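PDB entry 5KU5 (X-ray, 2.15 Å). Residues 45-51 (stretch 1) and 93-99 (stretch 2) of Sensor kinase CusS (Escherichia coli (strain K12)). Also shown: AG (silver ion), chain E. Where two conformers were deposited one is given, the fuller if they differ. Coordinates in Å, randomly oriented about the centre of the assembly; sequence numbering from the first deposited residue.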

# COMPACT_ATOMS: atom_id res chain seq x y z
N GLY A 45 -0.75 -3.86 -11.36
CA GLY A 45 -0.69 -2.49 -10.83
C GLY A 45 0.30 -2.23 -9.71
O GLY A 45 0.56 -1.06 -9.39
N TYR A 46 0.86 -3.28 -9.10
CA TYR A 46 1.78 -3.13 -7.96
C TYR A 46 3.13 -2.52 -8.36
O TYR A 46 3.73 -2.92 -9.36
CB TYR A 46 2.07 -4.49 -7.28
CG TYR A 46 0.92 -5.15 -6.52
CD1 TYR A 46 -0.13 -4.42 -5.95
CD2 TYR A 46 0.93 -6.53 -6.32
CE1 TYR A 46 -1.15 -5.05 -5.25
CE2 TYR A 46 -0.08 -7.17 -5.61
CZ TYR A 46 -1.12 -6.43 -5.08
OH TYR A 46 -2.12 -7.07 -4.38
N SER A 47 3.60 -1.57 -7.55
CA SER A 47 4.90 -0.91 -7.77
C SER A 47 6.05 -1.58 -7.01
O SER A 47 7.21 -1.49 -7.44
CB SER A 47 4.82 0.56 -7.34
OG SER A 47 4.83 0.68 -5.93
N ASN A 48 5.74 -2.23 -5.88
CA ASN A 48 6.76 -2.76 -4.96
C ASN A 48 6.50 -4.19 -4.44
O ASN A 48 7.07 -4.60 -3.43
CB ASN A 48 6.90 -1.79 -3.78
CG ASN A 48 5.65 -1.70 -2.92
OD1 ASN A 48 4.54 -2.02 -3.37
ND2 ASN A 48 5.81 -1.27 -1.68
N VAL A 49 5.64 -4.94 -5.14
CA VAL A 49 5.26 -6.28 -4.72
C VAL A 49 5.32 -7.23 -5.92
O VAL A 49 4.87 -6.90 -7.02
CB VAL A 49 3.83 -6.31 -4.11
CG1 VAL A 49 3.36 -7.74 -3.85
CG2 VAL A 49 3.80 -5.50 -2.82
N LEU A 50 5.91 -8.41 -5.70
CA LEU A 50 5.88 -9.50 -6.67
C LEU A 50 5.13 -10.66 -6.03
O LEU A 50 5.25 -10.88 -4.82
CB LEU A 50 7.29 -9.96 -7.03
CG LEU A 50 8.17 -8.95 -7.76
CD1 LEU A 50 9.59 -9.47 -7.84
CD2 LEU A 50 7.62 -8.64 -9.15
N ILE A 51 4.36 -11.38 -6.84
CA ILE A 51 3.68 -12.58 -6.37
C ILE A 51 3.89 -13.75 -7.33
O ILE A 51 4.20 -13.55 -8.51
CB ILE A 51 2.17 -12.34 -6.09
CG1 ILE A 51 1.34 -12.28 -7.39
CG2 ILE A 51 1.95 -11.08 -5.26
CD1 ILE A 51 0.62 -13.57 -7.72
AG AG E . 9.27 -2.77 -8.01
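Stretch 2 93-99: GPTMMMP

Stretch 2 lies on stretch 1 as an extended, antiparallel segment held by a shared silver ion and a small apolar contact, with no hydrogen bond between the two. The partners are 44 or more residues apart in the chain, and together they bury a modest 269 Å².

From Pro94 to Pro99 the backbone of stretch 2 keeps extended torsions, with phi between -65° and -131° and psi between 128° and 177°, but it forms no regular strand. The peptide bond preceding Pro94 is cis. Stretch 1 is a loop up to Asn48 and enters a strand at Val49. The register shows the opposed directions: Ser47 CA is 7.9 Å from Met98 CA, and Leu50 CA is 8.1 Å from Met96 CA, so advancing along one stretch means going back along the other. At these separations side chains and the metal, not paired backbones, fill the space between the stretches.

Met96 has the largest covered area, 86 Å². Its CA-to-CB bond points toward stretch 1, and the fully extended t, t, t side chain delivers the thioether to the metal, with Met96 SD 2.5 Å from AG. Stretch 1 supplies a backbone ligand, Ser47 O, also 2.5 Å from AG, so the ion ties the two segments together directly; one further ligand atom comes from elsewhere in the structure. Beyond its sulfur, the methyl group of Met96 reaches the loop backbone, where Met96 CE is 3.6 Å from Tyr46 O and 3.7 Å from Ser47 O.

Met98 approaches the same site by a different path. Its CA-to-CB bond points sideways, but the m, m, m conformation folds the end of the chain nearer to stretch 1, placing Met98 CE 3.2 Å from Ser47 O, the closest approach between the stretches. Met98 SD lies 2.6 Å from AG. The Ser47 side chain does not reach the metal, with Ser47 OG 6.0 Å from AG; OG is hydrogen-bonded elsewhere in the structure.

Farther along stretch 1, in the strand, the CA-to-CB bond of Leu50 points toward stretch 2, and its side chain rests on two residues there. Leu50 CD2 lies 3.8 Å from Met96 SD and 4.0 Å from Met96 CG, while Leu50 CD1 packs 4.1 Å from Pro94 CG. By contrast, the CA-to-CB bonds of Asn48, Val49 and Thr95 point away from the opposing stretch, and Met97 is out of reach, leaving Met96 and Met98 as the methionines that face the metal site.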

# COMPACT_ATOMS: atom_id res chain seq x y z
N GLY A 93 17.00 -11.50 -4.44
CA GLY A 93 16.62 -11.33 -5.84
C GLY A 93 15.20 -11.85 -5.99
O GLY A 93 14.65 -12.38 -5.02
N PRO A 94 14.59 -11.71 -7.18
CA PRO A 94 15.11 -11.13 -8.40
C PRO A 94 15.04 -9.60 -8.41
O PRO A 94 14.53 -8.99 -7.47
CB PRO A 94 14.16 -11.68 -9.47
CG PRO A 94 12.86 -11.82 -8.76
CD PRO A 94 13.20 -12.16 -7.33
N THR A 95 15.56 -9.02 -9.49
CA THR A 95 15.38 -7.60 -9.76
C THR A 95 14.03 -7.39 -10.46
O THR A 95 13.70 -8.11 -11.41
CB THR A 95 16.52 -7.05 -10.64
OG1 THR A 95 17.77 -7.23 -9.95
CG2 THR A 95 16.33 -5.56 -10.95
N MET A 96 13.26 -6.42 -9.98
CA MET A 96 12.01 -6.02 -10.62
C MET A 96 12.29 -4.82 -11.51
O MET A 96 12.88 -3.84 -11.05
CB MET A 96 10.97 -5.64 -9.56
CG MET A 96 9.60 -5.31 -10.14
SD MET A 96 8.38 -4.93 -8.87
CE MET A 96 7.05 -4.30 -9.89
N MET A 97 11.88 -4.91 -12.77
CA MET A 97 12.01 -3.80 -13.72
C MET A 97 11.14 -2.64 -13.24
O MET A 97 9.97 -2.84 -12.90
CB MET A 97 11.59 -4.23 -15.13
CG MET A 97 11.65 -3.13 -16.19
SD MET A 97 13.24 -2.27 -16.28
CE MET A 97 14.30 -3.56 -16.94
N MET A 98 11.72 -1.44 -13.19
CA MET A 98 11.01 -0.25 -12.75
C MET A 98 11.22 0.88 -13.76
O MET A 98 12.24 0.92 -14.45
CB MET A 98 11.51 0.17 -11.36
CG MET A 98 11.16 -0.81 -10.25
SD MET A 98 9.40 -0.94 -9.90
CE MET A 98 9.08 0.59 -9.03
N PRO A 99 10.24 1.80 -13.86
CA PRO A 99 10.30 2.86 -14.87
C PRO A 99 11.25 3.99 -14.51
O PRO A 99 11.66 4.12 -13.35
CB PRO A 99 8.86 3.38 -14.91
CG PRO A 99 8.37 3.19 -13.52
CD PRO A 99 9.02 1.93 -13.02